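Local structure of Myo-inositol 2-dehydrogenase (Thermotoga maritima, 3EZY) at residues Gly6-Gly11 / Asp66-Cys71; His17-Lys22 / Lys44-Val49; His90-Lys95 / Ile117-Phe122; Thr151-Ala156 / Ala233-Asp238; Gly167-Asp172 / Gly208-Ala213. The protein catalyses the NAD(+)-dependent oxidation of myo-inositol to scyllo-inosose, and so probably takes part in a myo-inositol degradation pathway. All coordinates share one frame; numbering follows the deposited sequence.

Contact 1. Residues Gly6-Gly11 / Asp66-Cys71; sequences GVIGLG and DAVLVC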
# COMPACT_ATOMS: atom_id res chain seq x y z
N GLY A 6 -11.82 10.00 -41.26
CA GLY A 6 -11.38 8.81 -41.98
C GLY A 6 -10.18 8.17 -41.27
O GLY A 6 -9.26 8.86 -40.84
N VAL A 7 -10.20 6.85 -41.12
CA VAL A 7 -9.13 6.12 -40.48
C VAL A 7 -8.39 5.26 -41.50
O VAL A 7 -9.01 4.45 -42.20
CB VAL A 7 -9.68 5.19 -39.35
CG1 VAL A 7 -8.53 4.43 -38.66
CG2 VAL A 7 -10.47 6.01 -38.32
N ILE A 8 -7.09 5.46 -41.63
CA ILE A 8 -6.29 4.62 -42.50
C ILE A 8 -5.50 3.60 -41.69
O ILE A 8 -4.74 3.97 -40.77
CB ILE A 8 -5.29 5.46 -43.32
CG1 ILE A 8 -6.06 6.49 -44.15
CG2 ILE A 8 -4.45 4.57 -44.23
CD1 ILE A 8 -5.14 7.48 -44.83
N GLY A 9 -5.65 2.32 -42.02
CA GLY A 9 -4.90 1.29 -41.30
C GLY A 9 -5.78 0.72 -40.20
O GLY A 9 -6.11 1.38 -39.24
N LEU A 10 -6.18 -0.54 -40.35
CA LEU A 10 -7.04 -1.15 -39.37
C LEU A 10 -6.29 -2.26 -38.64
O LEU A 10 -6.74 -3.40 -38.57
CB LEU A 10 -8.29 -1.69 -40.03
CG LEU A 10 -9.20 -0.67 -40.70
CD1 LEU A 10 -10.25 -1.43 -41.55
CD2 LEU A 10 -9.85 0.30 -39.73
N GLY A 11 -5.10 -1.91 -38.15
CA GLY A 11 -4.32 -2.78 -37.32
C GLY A 11 -4.87 -2.62 -35.91
O GLY A 11 -5.96 -2.10 -35.68
N ASP A 66 -13.19 15.24 -43.15
CA ASP A 66 -12.68 16.52 -42.59
C ASP A 66 -11.26 16.38 -41.95
O ASP A 66 -10.46 17.33 -41.95
CB ASP A 66 -13.66 17.05 -41.54
CG ASP A 66 -15.03 17.31 -42.12
OD1 ASP A 66 -15.07 18.00 -43.16
OD2 ASP A 66 -16.06 16.84 -41.55
N ALA A 67 -10.97 15.19 -41.43
CA ALA A 67 -9.73 14.94 -40.71
C ALA A 67 -9.42 13.46 -40.85
O ALA A 67 -10.31 12.64 -41.05
CB ALA A 67 -9.89 15.35 -39.23
N VAL A 68 -8.15 13.12 -40.80
CA VAL A 68 -7.72 11.77 -41.09
C VAL A 68 -6.83 11.24 -39.97
O VAL A 68 -5.96 11.96 -39.46
CB VAL A 68 -6.88 11.78 -42.39
CG1 VAL A 68 -6.37 10.40 -42.72
CG2 VAL A 68 -7.71 12.32 -43.56
N LEU A 69 -7.04 9.97 -39.59
CA LEU A 69 -6.12 9.28 -38.67
C LEU A 69 -5.24 8.33 -39.46
O LEU A 69 -5.73 7.32 -39.99
CB LEU A 69 -6.88 8.48 -37.60
CG LEU A 69 -8.04 9.19 -36.87
CD1 LEU A 69 -8.59 8.37 -35.68
CD2 LEU A 69 -7.70 10.60 -36.37
N VAL A 70 -3.96 8.66 -39.58
CA VAL A 70 -2.99 7.80 -40.28
C VAL A 70 -2.44 6.74 -39.29
O VAL A 70 -1.64 7.07 -38.39
CB VAL A 70 -1.83 8.63 -40.90
CG1 VAL A 70 -0.78 7.73 -41.51
CG2 VAL A 70 -2.38 9.67 -41.93
N CYS A 71 -2.86 5.48 -39.47
CA CYS A 71 -2.50 4.40 -38.54
C CYS A 71 -1.98 3.22 -39.31
O CYS A 71 -2.15 2.09 -38.91
CB CYS A 71 -3.73 3.95 -37.73
SG CYS A 71 -4.67 5.27 -36.92
O HOH W 1 -3.35 0.30 -37.02
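The peptide groups of G6, I8, A67 and L69 are the flat groups of this contact and meet N-H to C=O, with V7 and L69 on one face of the sheet they build and I8, V68 and V70 on the other. The two strands run parallel. G6 N donates to A67 O (3.0 Å), L69 N to G6 O (2.8 Å) and I8 N to L69 O (2.8 Å), all nearly straight. The last bond, C71 N to I8 O, is short at 2.7 Å but bent to 138°, where both chains leave the sheet. On one face V7, with CG1 anti to its backbone N (chi1 -180°), sets CG2 4.0 Å from L69 CD1 and leaves CG1 in looser contact, 4.3 Å from C71 SG. On the other, the extended I8 chain brings CD1 to 3.8 Å from V68 CG1. A beta carbon on G9 would run into C71 O, and at those backbone angles it would also press on the preceding carbonyl O. Beyond, a water receives a weak bond from G11 N and donates to C71 O (2.9 Å). G9 and G11 fit the GxGxxG pattern of a Rossmann fold, consistent with binding of the NAD coenzyme. Helices 77-86 and 56-61 cover I8 and V68, helix 12-20 begins just after G11, and strands 27-33 and 90-94 continue the sheet beyond strands 3-8 and 67-70.

Contact 2. Residues His17-Lys22 / Lys44-Val49; sequences HAENLK and KEKLGV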
# COMPACT_ATOMS: atom_id res chain seq x y z
N HIS A 17 -9.06 3.19 -32.48
CA HIS A 17 -9.55 4.58 -32.79
C HIS A 17 -10.94 4.53 -33.48
O HIS A 17 -11.87 5.28 -33.11
CB HIS A 17 -8.54 5.32 -33.68
CG HIS A 17 -7.28 5.71 -32.98
ND1 HIS A 17 -7.28 6.43 -31.80
CD2 HIS A 17 -5.97 5.54 -33.32
CE1 HIS A 17 -6.02 6.68 -31.45
NE2 HIS A 17 -5.22 6.15 -32.36
N ALA A 18 -11.07 3.64 -34.46
CA ALA A 18 -12.32 3.53 -35.25
C ALA A 18 -13.50 3.16 -34.34
O ALA A 18 -14.59 3.70 -34.49
CB ALA A 18 -12.17 2.46 -36.33
N GLU A 19 -13.28 2.21 -33.43
CA GLU A 19 -14.30 1.81 -32.45
C GLU A 19 -14.60 2.92 -31.45
O GLU A 19 -15.78 3.14 -31.13
CB GLU A 19 -13.92 0.48 -31.78
CG GLU A 19 -14.14 -0.72 -32.75
CD GLU A 19 -13.50 -2.03 -32.30
OE1 GLU A 19 -12.93 -2.07 -31.18
OE2 GLU A 19 -13.55 -3.01 -33.10
N ASN A 20 -13.58 3.66 -31.00
CA ASN A 20 -13.77 4.77 -30.06
C ASN A 20 -14.61 5.91 -30.63
O ASN A 20 -15.23 6.66 -29.89
CB ASN A 20 -12.42 5.34 -29.55
CG ASN A 20 -11.78 4.46 -28.44
OD1 ASN A 20 -12.43 3.58 -27.90
ND2 ASN A 20 -10.53 4.73 -28.10
N LEU A 21 -14.62 6.06 -31.94
CA LEU A 21 -15.40 7.12 -32.55
C LEU A 21 -16.90 7.10 -32.19
O LEU A 21 -17.52 8.14 -32.16
CB LEU A 21 -15.13 7.24 -34.04
CG LEU A 21 -13.81 8.02 -34.23
CD1 LEU A 21 -13.17 7.79 -35.59
CD2 LEU A 21 -13.98 9.52 -33.96
N LYS A 22 -17.46 5.94 -31.84
CA LYS A 22 -18.83 5.88 -31.31
C LYS A 22 -18.95 6.48 -29.90
O LYS A 22 -20.04 6.82 -29.45
CB LYS A 22 -19.31 4.45 -31.26
CG LYS A 22 -19.13 3.74 -32.59
CD LYS A 22 -17.90 4.23 -33.33
CE LYS A 22 -17.58 3.28 -34.45
NZ LYS A 22 -18.84 2.83 -35.11
N LYS A 44 -16.05 -2.73 -42.21
CA LYS A 44 -17.09 -1.85 -42.73
C LYS A 44 -18.42 -2.32 -42.20
O LYS A 44 -19.25 -1.54 -41.75
CB LYS A 44 -17.12 -1.86 -44.26
CG LYS A 44 -18.04 -0.78 -44.86
CD LYS A 44 -18.38 -1.15 -46.29
CE LYS A 44 -18.89 0.00 -47.07
NZ LYS A 44 -20.19 0.43 -46.55
N GLU A 45 -18.63 -3.63 -42.26
CA GLU A 45 -19.90 -4.15 -41.81
C GLU A 45 -20.06 -4.14 -40.29
O GLU A 45 -21.13 -3.79 -39.78
CB GLU A 45 -20.14 -5.54 -42.37
CG GLU A 45 -21.60 -5.83 -42.48
CD GLU A 45 -21.87 -7.29 -42.72
OE1 GLU A 45 -20.91 -8.08 -42.55
OE2 GLU A 45 -23.03 -7.62 -43.07
N LYS A 46 -19.01 -4.49 -39.55
CA LYS A 46 -19.09 -4.47 -38.09
C LYS A 46 -19.40 -3.05 -37.61
O LYS A 46 -20.28 -2.85 -36.76
CB LYS A 46 -17.77 -4.95 -37.48
CG LYS A 46 -17.78 -5.21 -35.96
CD LYS A 46 -16.35 -5.46 -35.47
CE LYS A 46 -16.29 -5.76 -33.95
NZ LYS A 46 -16.33 -4.50 -33.14
N LEU A 47 -18.72 -2.05 -38.16
CA LEU A 47 -18.90 -0.71 -37.60
C LEU A 47 -19.92 0.16 -38.34
O LEU A 47 -20.11 1.32 -37.98
CB LEU A 47 -17.54 0.01 -37.48
CG LEU A 47 -16.47 -0.67 -36.62
CD1 LEU A 47 -15.25 0.17 -36.55
CD2 LEU A 47 -16.97 -0.99 -35.20
N GLY A 48 -20.57 -0.36 -39.37
CA GLY A 48 -21.53 0.43 -40.14
C GLY A 48 -20.91 1.68 -40.75
O GLY A 48 -21.44 2.76 -40.61
N VAL A 49 -19.77 1.54 -41.42
CA VAL A 49 -19.07 2.72 -41.95
C VAL A 49 -19.59 3.02 -43.35
O VAL A 49 -19.73 2.12 -44.15
CB VAL A 49 -17.53 2.49 -42.02
CG1 VAL A 49 -16.83 3.79 -42.34
CG2 VAL A 49 -17.02 1.90 -40.73
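L47 supplies the apolar part of this contact between helices 12-20 and 37-47, spreading its two methyls over one turn of the partner. CD1 meets A18 CB at 3.8 Å, and CD2 reaches the aliphatic stem of E19, 3.8 Å from CG. With CG anti to its carbonyl carbon (chi1 -58°), L47 points its branch at the gap between the helices, where L29 of strand 27-33 lies beneath both A18 and L47. The charged part is a single salt bridge on the solvent side: K46 NZ stands 3.2 Å from E19 OE2. The ammonium comes from above the carboxylate, 63° out of its plane, and the two side chains cross at about a right angle. E19 OE1 has in addition a long, weak ion pair with R282. K22 bends across so that NZ lies 3.9 Å from L47 CB. The two helices thus lie side by side on one face of the Rossmann sheet, each following its own strand. Chemically the contact is graded, with methyls against the sheet and charges toward solvent; the approach from above the carboxylate plane and the length of the bridge suggest a modest ion pair.

Contact 3. Residues His90-Lys95 / Ile117-Phe122; sequences HVFCEK and ILFTGF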
# COMPACT_ATOMS: atom_id res chain seq x y z
N HIS A 90 -6.97 18.05 -41.92
CA HIS A 90 -6.30 17.95 -40.62
C HIS A 90 -5.86 16.51 -40.35
O HIS A 90 -6.57 15.58 -40.70
CB HIS A 90 -7.25 18.40 -39.54
CG HIS A 90 -7.60 19.85 -39.64
ND1 HIS A 90 -6.64 20.85 -39.57
CD2 HIS A 90 -8.78 20.48 -39.83
CE1 HIS A 90 -7.23 22.02 -39.68
NE2 HIS A 90 -8.53 21.83 -39.84
N VAL A 91 -4.66 16.32 -39.79
CA VAL A 91 -4.11 14.97 -39.75
C VAL A 91 -3.55 14.56 -38.38
O VAL A 91 -2.79 15.33 -37.74
CB VAL A 91 -3.07 14.68 -40.93
CG1 VAL A 91 -1.97 15.70 -40.99
CG2 VAL A 91 -2.47 13.28 -40.82
N PHE A 92 -3.97 13.38 -37.92
CA PHE A 92 -3.39 12.75 -36.72
C PHE A 92 -2.56 11.59 -37.23
O PHE A 92 -3.03 10.82 -38.09
CB PHE A 92 -4.53 12.27 -35.79
CG PHE A 92 -4.09 11.33 -34.68
CD1 PHE A 92 -3.91 11.80 -33.38
CD2 PHE A 92 -3.90 9.97 -34.93
CE1 PHE A 92 -3.49 10.91 -32.33
CE2 PHE A 92 -3.52 9.08 -33.92
CZ PHE A 92 -3.30 9.55 -32.61
N CYS A 93 -1.32 11.48 -36.75
CA CYS A 93 -0.44 10.38 -37.16
C CYS A 93 0.01 9.56 -35.95
O CYS A 93 0.63 10.09 -35.01
CB CYS A 93 0.80 10.93 -37.90
SG CYS A 93 1.81 9.67 -38.71
N GLU A 94 -0.23 8.25 -36.01
CA GLU A 94 0.24 7.36 -34.96
C GLU A 94 1.76 7.45 -34.83
O GLU A 94 2.48 7.80 -35.80
CB GLU A 94 -0.18 5.89 -35.26
CG GLU A 94 -1.45 5.45 -34.50
CD GLU A 94 -1.34 5.77 -32.99
OE1 GLU A 94 -2.29 6.31 -32.39
OE2 GLU A 94 -0.27 5.48 -32.40
N LYS A 95 2.25 7.16 -33.62
CA LYS A 95 3.65 6.98 -33.35
C LYS A 95 4.19 5.85 -34.20
O LYS A 95 3.50 4.84 -34.40
CB LYS A 95 3.83 6.61 -31.85
CG LYS A 95 5.16 5.85 -31.53
CD LYS A 95 5.09 4.33 -31.74
CE LYS A 95 6.28 3.62 -31.13
NZ LYS A 95 6.57 2.30 -31.76
N ILE A 117 -3.63 21.02 -39.06
CA ILE A 117 -3.06 20.40 -37.87
C ILE A 117 -2.29 19.13 -38.21
O ILE A 117 -2.75 18.31 -39.00
CB ILE A 117 -4.22 20.02 -36.90
CG1 ILE A 117 -4.87 21.27 -36.35
CG2 ILE A 117 -3.77 19.18 -35.75
CD1 ILE A 117 -6.16 20.94 -35.60
N LEU A 118 -1.12 18.99 -37.58
CA LEU A 118 -0.39 17.74 -37.52
C LEU A 118 -0.27 17.35 -36.03
O LEU A 118 0.41 18.01 -35.26
CB LEU A 118 1.01 17.84 -38.15
CG LEU A 118 1.90 16.58 -37.99
CD1 LEU A 118 1.15 15.32 -38.45
CD2 LEU A 118 3.23 16.73 -38.77
N PHE A 119 -0.97 16.30 -35.64
CA PHE A 119 -1.04 15.84 -34.23
C PHE A 119 -0.29 14.51 -34.16
O PHE A 119 -0.59 13.60 -34.91
CB PHE A 119 -2.51 15.62 -33.86
CG PHE A 119 -2.78 15.38 -32.37
CD1 PHE A 119 -3.54 16.29 -31.65
CD2 PHE A 119 -2.30 14.25 -31.73
CE1 PHE A 119 -3.84 16.09 -30.30
CE2 PHE A 119 -2.57 14.04 -30.37
CZ PHE A 119 -3.34 14.98 -29.66
N THR A 120 0.69 14.40 -33.27
CA THR A 120 1.49 13.21 -33.15
C THR A 120 0.88 12.33 -32.07
O THR A 120 0.54 12.81 -30.99
CB THR A 120 2.93 13.54 -32.71
OG1 THR A 120 3.56 14.29 -33.74
CG2 THR A 120 3.75 12.24 -32.49
N GLY A 121 0.74 11.04 -32.37
CA GLY A 121 0.01 10.13 -31.49
C GLY A 121 0.81 9.62 -30.30
O GLY A 121 1.02 8.40 -30.18
N PHE A 122 1.27 10.53 -29.42
CA PHE A 122 1.86 10.09 -28.13
C PHE A 122 0.75 9.90 -27.10
O PHE A 122 0.43 10.80 -26.33
CB PHE A 122 2.94 11.05 -27.66
CG PHE A 122 4.21 10.94 -28.47
CD1 PHE A 122 4.77 9.68 -28.74
CD2 PHE A 122 4.86 12.06 -28.93
CE1 PHE A 122 5.94 9.57 -29.46
CE2 PHE A 122 6.07 11.97 -29.61
CZ PHE A 122 6.59 10.72 -29.92
O HOH W 2 -1.47 7.38 -30.25
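H90 does with its side chain what a strand normally does with its backbone: ND1 accepts the N-H of I117, 3.1 Å away, adding a bond ahead of the regular pairing. The donor lies only 2° from the imidazole plane, and with CG beside the backbone N (chi1 -66°) the ring turns its edge to the neighbouring strand. An alanine here would probably leave I117 N without this acceptor and let the start of strand 118-121 move more freely. Four backbone bonds follow in parallel register: V91 N to I117 O, F119 N to V91 O, C93 N to F119 O and, the last one bent, G121 N to C93 O. On one face the rings of F92 and F119 meet obliquely, their planes 33° apart, with F92 CD1 3.4 Å from F119 CD2. F92 also lays CZ 3.5 Å from G121 CA, where a beta carbon would collide with the ring. On the other face V91 CG1 lies 4.0 Å from L118 CD1, the two side chains side by side. E94 and K95, of the Glu-Lys-Pro motif of the Gfo/Idh/MocA family, have their polar partners outside the two strands: E94 OE1 bonds H17 NE2, and K95 NZ makes a salt bridge with D172. These strands and helix 101-114 form a beta-alpha-beta unit at one end of the Rossmann sheet. An H90 ring accepting through ND1 probably has no proton there, consistent with a neutral imidazole.

Contact 4. Residues Thr151-Ala156 / Ala233-Asp238; sequences TSRDPA and AVYGYD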
# COMPACT_ATOMS: atom_id res chain seq x y z
N THR A 151 10.32 3.99 -15.69
CA THR A 151 10.52 2.58 -16.01
C THR A 151 9.41 2.24 -16.95
O THR A 151 8.26 2.55 -16.66
CB THR A 151 10.37 1.73 -14.74
OG1 THR A 151 11.44 2.06 -13.86
CG2 THR A 151 10.35 0.22 -15.06
N SER A 152 9.74 1.66 -18.10
CA SER A 152 8.71 1.21 -19.05
C SER A 152 9.10 -0.12 -19.62
O SER A 152 10.06 -0.21 -20.42
CB SER A 152 8.51 2.20 -20.19
OG SER A 152 8.00 3.42 -19.67
N ARG A 153 8.35 -1.14 -19.22
CA ARG A 153 8.56 -2.52 -19.62
C ARG A 153 7.24 -3.09 -20.18
O ARG A 153 6.15 -2.82 -19.63
CB ARG A 153 9.05 -3.37 -18.42
CG ARG A 153 10.09 -2.70 -17.55
CD ARG A 153 10.57 -3.59 -16.37
NE ARG A 153 11.72 -2.96 -15.73
CZ ARG A 153 11.91 -2.85 -14.42
NH1 ARG A 153 11.03 -3.36 -13.54
NH2 ARG A 153 13.00 -2.21 -14.00
N ASP A 154 7.35 -3.85 -21.27
CA ASP A 154 6.22 -4.53 -21.93
C ASP A 154 6.18 -5.99 -21.49
O ASP A 154 7.20 -6.53 -21.08
CB ASP A 154 6.37 -4.52 -23.47
CG ASP A 154 6.13 -3.15 -24.09
OD1 ASP A 154 5.46 -2.27 -23.48
OD2 ASP A 154 6.64 -2.93 -25.21
N PRO A 155 4.99 -6.62 -21.53
CA PRO A 155 4.93 -8.06 -21.17
C PRO A 155 5.67 -8.96 -22.17
O PRO A 155 6.22 -9.99 -21.77
CB PRO A 155 3.43 -8.40 -21.16
CG PRO A 155 2.71 -7.14 -21.63
CD PRO A 155 3.66 -5.98 -21.47
N ALA A 156 5.72 -8.57 -23.45
CA ALA A 156 6.40 -9.39 -24.46
C ALA A 156 7.00 -8.55 -25.56
O ALA A 156 6.50 -7.47 -25.84
CB ALA A 156 5.39 -10.41 -25.07
N ALA A 233 8.52 -8.04 -19.31
CA ALA A 233 8.27 -8.19 -17.87
C ALA A 233 7.15 -9.22 -17.71
O ALA A 233 6.04 -9.02 -18.20
CB ALA A 233 7.89 -6.86 -17.23
N VAL A 234 7.42 -10.32 -17.02
CA VAL A 234 6.46 -11.42 -17.02
C VAL A 234 5.21 -11.09 -16.21
O VAL A 234 4.18 -11.72 -16.38
CB VAL A 234 7.08 -12.74 -16.54
CG1 VAL A 234 8.24 -13.14 -17.45
CG2 VAL A 234 7.51 -12.62 -15.08
N TYR A 235 5.29 -10.06 -15.37
CA TYR A 235 4.15 -9.68 -14.56
C TYR A 235 3.19 -8.72 -15.24
O TYR A 235 2.19 -8.33 -14.63
CB TYR A 235 4.58 -9.13 -13.18
CG TYR A 235 5.65 -8.03 -13.24
CD1 TYR A 235 5.29 -6.70 -13.24
CD2 TYR A 235 7.01 -8.35 -13.30
CE1 TYR A 235 6.25 -5.66 -13.28
CE2 TYR A 235 7.98 -7.33 -13.37
CZ TYR A 235 7.59 -5.99 -13.35
OH TYR A 235 8.57 -5.00 -13.41
N GLY A 236 3.49 -8.35 -16.49
CA GLY A 236 2.64 -7.47 -17.27
C GLY A 236 3.27 -6.10 -17.48
O GLY A 236 4.49 -5.93 -17.24
N TYR A 237 2.51 -5.13 -17.95
CA TYR A 237 3.09 -3.79 -18.13
C TYR A 237 3.66 -3.27 -16.83
O TYR A 237 3.08 -3.47 -15.76
CB TYR A 237 2.05 -2.82 -18.61
CG TYR A 237 1.61 -3.11 -20.02
CD1 TYR A 237 2.35 -2.62 -21.10
CD2 TYR A 237 0.50 -3.88 -20.27
CE1 TYR A 237 1.95 -2.91 -22.44
CE2 TYR A 237 0.07 -4.13 -21.62
CZ TYR A 237 0.82 -3.66 -22.68
OH TYR A 237 0.44 -3.92 -23.99
N ASP A 238 4.81 -2.60 -16.92
CA ASP A 238 5.36 -1.86 -15.81
C ASP A 238 5.75 -0.53 -16.36
O ASP A 238 6.81 -0.42 -17.00
CB ASP A 238 6.60 -2.55 -15.25
CG ASP A 238 7.00 -2.01 -13.89
OD1 ASP A 238 6.60 -0.88 -13.54
OD2 ASP A 238 7.73 -2.71 -13.16
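R153 and D238 form an antiparallel hydrogen-bonded pair, R153 N to D238 O at 2.8 Å and D238 N to R153 O at 3.0 Å, and a third backbone bond, A233 N to D154 O, ties in the type I turn from A233 to G236. The extended R153 chain lies alongside D238. Its NH1 donates to Y235 OH (3.0 Å), which sits in the guanidinium plane, while the tyrosine ring stands almost perpendicular to that plane. The salt bridge from NH1 to D238 OD2 spans 3.4 Å. T151 CG2 covers the centre of one guanidinium face, 3.4 Å above its plane. R153 NH2 also pairs with D228, and NH1 with E242 of the second subunit; D238 OD1 pairs with R240 and OD2 with R249 of the second subunit. Away from the charges, P155 rests on Y237 in a CH-pi contact, CD 3.6 Å from the ring centroid and 10° off the normal. An alanine in place of Y237 would probably open a gap beneath P155 and leave Y281, which meets this ring edge-to-face, without its mate. The contact thus joins the end of strand 145-153 to the loop entering strand 238-245, at a subunit interface. Buried there is a network of acids and arginines: with Y235 OH and D238 OD2 both at NH1, R153 is probably held in orientation and its charge balanced.

Contact 5. Residues Gly167-Asp172 / Gly208-Ala213; sequences GGIFLD and GDVDTA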
# COMPACT_ATOMS: atom_id res chain seq x y z
N GLY A 167 13.88 0.21 -36.20
CA GLY A 167 14.88 1.22 -35.84
C GLY A 167 15.57 0.94 -34.50
O GLY A 167 16.44 1.70 -34.07
N GLY A 168 15.16 -0.15 -33.84
CA GLY A 168 15.75 -0.58 -32.58
C GLY A 168 15.06 0.03 -31.36
O GLY A 168 14.24 0.92 -31.49
N ILE A 169 15.48 -0.39 -30.18
CA ILE A 169 14.71 -0.15 -28.97
C ILE A 169 14.54 1.35 -28.70
O ILE A 169 13.49 1.78 -28.22
CB ILE A 169 15.31 -0.87 -27.74
CG1 ILE A 169 14.24 -1.08 -26.64
CG2 ILE A 169 16.49 -0.07 -27.18
CD1 ILE A 169 14.74 -1.92 -25.48
N PHE A 170 15.51 2.16 -29.10
CA PHE A 170 15.43 3.60 -28.78
C PHE A 170 14.45 4.37 -29.65
O PHE A 170 13.96 5.44 -29.25
CB PHE A 170 16.81 4.25 -28.81
CG PHE A 170 17.80 3.59 -27.89
CD1 PHE A 170 17.59 3.59 -26.50
CD2 PHE A 170 18.92 2.92 -28.39
CE1 PHE A 170 18.49 2.96 -25.63
CE2 PHE A 170 19.81 2.29 -27.52
CZ PHE A 170 19.58 2.29 -26.13
N LEU A 171 14.16 3.84 -30.85
CA LEU A 171 13.28 4.53 -31.79
C LEU A 171 11.87 3.98 -31.73
O LEU A 171 10.90 4.68 -32.03
CB LEU A 171 13.83 4.46 -33.23
CG LEU A 171 14.90 5.49 -33.68
CD1 LEU A 171 16.00 5.58 -32.73
CD2 LEU A 171 15.47 5.18 -35.06
N ASP A 172 11.75 2.74 -31.28
CA ASP A 172 10.47 2.05 -31.24
C ASP A 172 9.80 1.99 -29.84
O ASP A 172 8.57 1.95 -29.75
CB ASP A 172 10.64 0.60 -31.78
CG ASP A 172 9.32 -0.14 -31.87
OD1 ASP A 172 8.45 0.32 -32.64
OD2 ASP A 172 9.16 -1.19 -31.19
N GLY A 208 20.74 -7.22 -34.40
CA GLY A 208 21.42 -5.94 -34.14
C GLY A 208 20.80 -5.00 -33.10
O GLY A 208 21.21 -3.84 -32.97
N ASP A 209 19.80 -5.47 -32.36
CA ASP A 209 19.06 -4.60 -31.42
C ASP A 209 19.38 -5.06 -29.99
O ASP A 209 20.11 -6.03 -29.80
CB ASP A 209 17.57 -4.75 -31.73
CG ASP A 209 16.69 -3.68 -31.06
OD1 ASP A 209 17.19 -2.68 -30.45
OD2 ASP A 209 15.45 -3.87 -31.15
N VAL A 210 18.81 -4.40 -28.98
CA VAL A 210 18.96 -4.83 -27.60
C VAL A 210 17.55 -5.00 -27.07
O VAL A 210 16.61 -4.49 -27.68
CB VAL A 210 19.77 -3.80 -26.76
CG1 VAL A 210 21.23 -3.72 -27.25
CG2 VAL A 210 19.12 -2.41 -26.81
N ASP A 211 17.39 -5.71 -25.97
CA ASP A 211 16.04 -5.91 -25.40
C ASP A 211 15.85 -5.29 -24.00
O ASP A 211 14.75 -5.39 -23.43
CB ASP A 211 15.66 -7.40 -25.36
CG ASP A 211 16.68 -8.26 -24.66
OD1 ASP A 211 17.24 -7.82 -23.64
OD2 ASP A 211 16.90 -9.40 -25.12
N THR A 212 16.92 -4.74 -23.46
CA THR A 212 16.97 -4.17 -22.09
C THR A 212 17.85 -2.93 -22.23
O THR A 212 18.91 -3.03 -22.83
CB THR A 212 17.68 -5.14 -21.12
OG1 THR A 212 17.07 -6.43 -21.22
CG2 THR A 212 17.60 -4.65 -19.67
N ALA A 213 17.43 -1.77 -21.74
CA ALA A 213 18.28 -0.59 -21.89
C ALA A 213 18.04 0.41 -20.77
O ALA A 213 16.99 0.40 -20.11
CB ALA A 213 18.03 0.05 -23.21
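I169 and V210 make the tight part of this contact, their CG2 methyls 3.5 Å apart and the two side chains crossing at about a right angle. I169 has CG1 anti to its backbone N (chi1 -158°), which sends CD1 along the other segment to 3.8 Å from D211 C. Next to it, F170 brings CE1 to 3.8 Å from A213 CB, while helix 306-325 packs against the same phenylalanine. The more open side lies at the partly exposed G168 and D209, and polar contact replaces methyl packing. Here D209 OD1 accepts from I169 N at 2.9 Å, met on its syn side, with an N-H...O angle of 142°; it also takes a weak bond from V210 N. A beta carbon on G168 would be tight against OD1, and the backbone angles there would press it on the preceding carbonyl O. G168 is the N-cap, and a carboxylate that takes the N-H of I169, the first helical residue, would probably be favoured by the positive end of the helix dipole. G208 ends helix 202-206 in a Schellman motif, and D211 with T212 forms a classic beta bulge facing S197. Short helix against bulged strand start, the arrangement belongs to the mixed sheet and covering helices of the Gfo/Idh/MocA C-terminal domain.

From the N terminus, contact 1 closes the first long loop, bringing strand 67-70 beside strand 3-8 after 54 intervening residues. Contact 2 is nested within that loop; it closes a loop of 21 residues through strand 27-33 and pairs the helices that follow the first two strands. Contact 3 comes next in series, closing the loop around helix 101-114, and extends the same parallel sheet, since strands 67-70 and 90-94 are neighbours. In the C-terminal domain contact 4 closes a loop of 76 residues, inside which contact 5 closes one of 35; both reach the mixed sheet, their centres about 15 Å apart. None of the loops cross. Contacts 3 and 5, in different domains, touch through one salt bridge.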